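Local structure of octenoyl-CoA reductase/carboxylase (4A0S) at residues A429-E433 against D434-P438; N437-R440 against G441-A444. The protein catalyses the NADPH-dependent reductive carboxylation of 2-octenoyl-CoA, supplying an unusual extender unit for cinnabaramide polyketide biosynthesis. One frame throughout, in Å; residues are numbered along the deposited sequence.

Contact 1. Residues A429-E433 against D434-P438; sequences ARLGE and DRLNP
The glycine break between helix 425-431 and the short helix 433-436 brings Leu431, Gly432 and Glu433 against Arg435, Leu436 and Asn437, and illustrates how the carbonyls of Gly432 and Glu433, at the start of a short helix, are taken up by groups four residues on. Gly432, with phi 97°, is the residue at which the first helix loses its helical backbone, a conformation that glycine takes up readily. Its own carbonyl turns into the next helix, where Leu436 N donates to Gly432 O at 2.9 Å. The side chain of Leu436 covers the same oxygen, CG lying 3.2 Å from Gly432 O. The next carbonyl is gripped by a side chain: Asn437 ND2 donates to Glu433 O at 2.9 Å. This bond is nearly straight, 170° at the hydrogen, and lies in both the carbonyl plane and the amide plane of Asn437, which fixes the rotation of the amide. Its reach depends on chi1 of -69°, which sets CG beside the backbone N and swings the amide back over the turn just completed. Arg435 runs past the end of the first helix, its CB 3.1 Å from Leu431 O. Leu431 and Leu436 meet at about a right angle through single methyls, CD1 of Leu431 and CD2 of Leu436 being 4.2 Å apart. Asn437 ND2 also donates to Glu195 OE2, so the buried amide nitrogen has two acceptors. Glu433 forms a salt bridge back to Arg428 on helix 425-431, and Asp434 forms one with Arg440 farther along the chain. Helix 425-431 supplies Arg428 as packing for Leu436 and Asn437, while loop residues His190 and Val381 meet Leu431 and Arg435, tying the two helices to the body of the subunit.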
loop_
_atom_site.group_PDB
_atom_site.type_symbol
_atom_site.label_atom_id
_atom_site.label_comp_id
_atom_site.label_asym_id
_atom_site.label_seq_id
_atom_site.Cartn_x
_atom_site.Cartn_y
_atom_site.Cartn_z
ATOM N N ALA A 429 19.250 -28.601 18.302
ATOM C CA ALA A 429 18.685 -29.436 19.356
ATOM C C ALA A 429 17.395 -28.830 19.935
ATOM O O ALA A 429 16.406 -29.545 20.137
ATOM C CB ALA A 429 19.719 -29.644 20.460
ATOM N N ARG A 430 17.412 -27.520 20.188
ATOM C CA ARG A 430 16.246 -26.808 20.709
ATOM C C ARG A 430 15.037 -26.897 19.770
ATOM O O ARG A 430 13.909 -27.119 20.221
ATOM C CB ARG A 430 16.584 -25.344 21.013
ATOM C CG ARG A 430 17.185 -25.110 22.411
ATOM C CD ARG A 430 17.697 -23.686 22.575
ATOM N NE ARG A 430 18.896 -23.450 21.758
ATOM C CZ ARG A 430 19.378 -22.249 21.439
ATOM N NH1 ARG A 430 18.772 -21.146 21.859
ATOM N NH2 ARG A 430 20.467 -22.149 20.695
ATOM N N LEU A 431 15.275 -26.736 18.470
ATOM C CA LEU A 431 14.188 -26.765 17.495
ATOM C C LEU A 431 13.778 -28.197 17.225
ATOM O O LEU A 431 12.597 -28.506 17.065
ATOM C CB LEU A 431 14.571 -26.039 16.200
ATOM C CG LEU A 431 14.785 -24.517 16.312
ATOM C CD1 LEU A 431 15.412 -23.963 15.036
ATOM C CD2 LEU A 431 13.499 -23.767 16.653
ATOM N N GLY A 432 14.776 -29.070 17.187
ATOM C CA GLY A 432 14.542 -30.486 17.013
ATOM C C GLY A 432 14.721 -30.849 15.567
ATOM O O GLY A 432 14.145 -30.219 14.680
ATOM N N GLU A 433 15.505 -31.897 15.342
ATOM C CA GLU A 433 15.820 -32.366 14.007
ATOM C C GLU A 433 14.553 -32.779 13.279
ATOM O O GLU A 433 14.445 -32.621 12.067
ATOM C CB GLU A 433 16.778 -33.546 14.112
ATOM C CG GLU A 433 17.363 -33.962 12.805
ATOM C CD GLU A 433 18.573 -34.833 12.974
ATOM O OE1 GLU A 433 18.582 -35.670 13.914
ATOM O OE2 GLU A 433 19.527 -34.658 12.174
ATOM N N ASP A 434 13.587 -33.303 14.031
ATOM C CA ASP A 434 12.309 -33.728 13.445
ATOM C C ASP A 434 11.412 -32.563 13.075
ATOM O O ASP A 434 10.765 -32.581 12.018
ATOM C CB ASP A 434 11.577 -34.721 14.361
ATOM C CG ASP A 434 12.305 -36.050 14.467
ATOM O OD1 ASP A 434 13.150 -36.333 13.585
ATOM O OD2 ASP A 434 12.054 -36.800 15.439
ATOM N N ARG A 435 11.380 -31.544 13.927
ATOM C CA ARG A 435 10.675 -30.319 13.586
ATOM C C ARG A 435 11.291 -29.719 12.323
ATOM O O ARG A 435 10.585 -29.162 11.485
ATOM C CB ARG A 435 10.696 -29.308 14.737
ATOM C CG ARG A 435 10.529 -27.828 14.265
ATOM C CD ARG A 435 9.594 -26.995 15.124
ATOM N NE ARG A 435 9.353 -25.661 14.547
ATOM C CZ ARG A 435 8.549 -25.406 13.510
ATOM N NH1 ARG A 435 7.900 -26.389 12.886
ATOM N NH2 ARG A 435 8.394 -24.159 13.085
ATOM N N LEU A 436 12.608 -29.835 12.199
ATOM C CA LEU A 436 13.320 -29.283 11.063
ATOM C C LEU A 436 13.136 -30.100 9.797
ATOM O O LEU A 436 13.398 -29.612 8.712
ATOM C CB LEU A 436 14.806 -29.141 11.372
ATOM C CG LEU A 436 15.126 -28.110 12.447
ATOM C CD1 LEU A 436 16.576 -28.202 12.819
ATOM C CD2 LEU A 436 14.760 -26.690 11.970
ATOM N N ASN A 437 12.680 -31.339 9.923
ATOM C CA ASN A 437 12.506 -32.180 8.743
ATOM C C ASN A 437 11.164 -32.853 8.741
ATOM O O ASN A 437 11.110 -34.081 8.784
ATOM C CB ASN A 437 13.597 -33.245 8.676
ATOM C CG ASN A 437 14.951 -32.660 8.394
ATOM O OD1 ASN A 437 15.323 -32.475 7.239
ATOM N ND2 ASN A 437 15.700 -32.374 9.445
ATOM N N PRO A 438 10.072 -32.057 8.674
ATOM C CA PRO A 438 8.726 -32.608 8.682
ATOM C C PRO A 438 8.511 -33.584 7.537
ATOM O O PRO A 438 7.748 -34.543 7.667
ATOM C CB PRO A 438 7.841 -31.376 8.493
ATOM C CG PRO A 438 8.738 -30.335 7.909
ATOM C CD PRO A 438 10.053 -30.589 8.551
#

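Contact 2. Residues N437-R440 against G441-A444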
loop_
_atom_site.group_PDB
_atom_site.type_symbol
_atom_site.label_atom_id
_atom_site.label_comp_id
_atom_site.label_asym_id
_atom_site.label_seq_id
_atom_site.Cartn_x
_atom_site.Cartn_y
_atom_site.Cartn_z
ATOM N N ASN A 437 12.680 -31.339 9.923
ATOM C CA ASN A 437 12.506 -32.180 8.743
ATOM C C ASN A 437 11.164 -32.853 8.741
ATOM O O ASN A 437 11.110 -34.081 8.784
ATOM C CB ASN A 437 13.597 -33.245 8.676
ATOM C CG ASN A 437 14.951 -32.660 8.394
ATOM O OD1 ASN A 437 15.323 -32.475 7.239
ATOM N ND2 ASN A 437 15.700 -32.374 9.445
ATOM N N PRO A 438 10.072 -32.057 8.674
ATOM C CA PRO A 438 8.726 -32.608 8.682
ATOM C C PRO A 438 8.511 -33.584 7.537
ATOM O O PRO A 438 7.748 -34.543 7.667
ATOM C CB PRO A 438 7.841 -31.376 8.493
ATOM C CG PRO A 438 8.738 -30.335 7.909
ATOM C CD PRO A 438 10.053 -30.589 8.551
ATOM N N LEU A 439 9.203 -33.347 6.428
ATOM C CA LEU A 439 9.011 -34.158 5.233
ATOM C C LEU A 439 10.008 -35.295 5.071
ATOM O O LEU A 439 10.020 -35.949 4.029
ATOM C CB LEU A 439 9.014 -33.271 3.988
ATOM C CG LEU A 439 7.916 -32.202 3.939
ATOM C CD1 LEU A 439 8.012 -31.450 2.637
ATOM C CD2 LEU A 439 6.498 -32.797 4.129
ATOM N N ARG A 440 10.809 -35.564 6.097
ATOM C CA ARG A 440 11.842 -36.583 5.977
ATOM C C ARG A 440 11.214 -37.900 5.516
ATOM O O ARG A 440 10.209 -38.346 6.077
ATOM C CB ARG A 440 12.553 -36.808 7.309
ATOM C CG ARG A 440 13.748 -37.723 7.187
ATOM C CD ARG A 440 14.062 -38.452 8.493
ATOM N NE ARG A 440 14.079 -37.569 9.665
ATOM C CZ ARG A 440 14.913 -36.545 9.854
ATOM N NH1 ARG A 440 15.815 -36.220 8.934
ATOM N NH2 ARG A 440 14.834 -35.832 10.970
ATOM N N GLY A 441 11.788 -38.483 4.470
ATOM C CA GLY A 441 11.378 -39.823 4.029
ATOM C C GLY A 441 10.063 -39.908 3.265
ATOM O O GLY A 441 9.712 -40.977 2.762
ATOM N N LEU A 442 9.336 -38.796 3.166
ATOM C CA LEU A 442 8.046 -38.785 2.466
ATOM C C LEU A 442 8.238 -38.649 0.980
ATOM O O LEU A 442 9.168 -37.997 0.537
ATOM C CB LEU A 442 7.157 -37.646 2.954
ATOM C CG LEU A 442 6.745 -37.686 4.430
ATOM C CD1 LEU A 442 5.606 -36.712 4.648
ATOM C CD2 LEU A 442 6.362 -39.092 4.871
ATOM N N THR A 443 7.357 -39.292 0.220
ATOM C CA THR A 443 7.384 -39.225 -1.228
ATOM C C THR A 443 5.964 -39.040 -1.731
ATOM O O THR A 443 5.014 -39.091 -0.949
ATOM C CB THR A 443 7.999 -40.512 -1.859
ATOM O OG1 THR A 443 7.137 -41.619 -1.595
ATOM C CG2 THR A 443 9.393 -40.804 -1.301
ATOM N N ALA A 444 5.818 -38.835 -3.036
ATOM C CA ALA A 444 4.505 -38.635 -3.622
ATOM C C ALA A 444 3.875 -39.944 -4.090
ATOM O O ALA A 444 2.701 -39.951 -4.500
ATOM C CB ALA A 444 4.563 -37.631 -4.779
#
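Leu439 and Leu442 cross at about a right angle over a tight turn, and their contact narrows to one methyl from each, CD2 of Leu439 lying 4.0 Å from CD1 of Leu442. Both have CG anti to the carbonyl carbon, and Leu442 (chi1 -62°) folds back across the turn, placing its CB 3.5 Å from Leu439 O. The backbone beneath is a type II beta turn from Leu439 to Leu442. Leu442 N donates to Leu439 O at 3.1 Å. Gly441, with phi 76°, occupies the turn position that favours glycine. A type I turn from Asn437 to Arg440 comes immediately before, closed by Arg440 N on Asn437 O. Arg440 heads the other way from the leucines: its chain bends at chi3 (-48°), and one guanidinium face rests on Asn437 CB, 3.4 Å from the plane and toward its rim, while NH2 forms a salt bridge with Asp434 OD1 of the preceding helix. Leu439 packs on Ala260 of helix 255-263 and Ser385 of strand 384-389, Leu442 on Ala263 and on loop residue Val406. The leucine pair thus packs against helix 255-263 beside strand 384-389, the Leu439 side chain about 9 Å from bound NADP.

Contacts 1 and 2 are consecutive steps of the C-terminal tail, sharing Asn437 and Pro438, and show how a chain that leaves a helix can be kept in shape by local bonds. Contact 1 is partly buried and joins two helices, with a side-chain amide supplementing the backbone bonding; contact 2 is a surface contact overall, although Leu439 is buried, has no regular helix or strand, and relies on successive beta turns and a leucine pair. A salt bridge connects them, Arg440 NH2 lying 3.1 Å from Asp434 OD1. Contact 1 is away from the annotated sites, whereas contact 2 lies beside the cofactor site, Ala444 touching the NADP-binding Lys257.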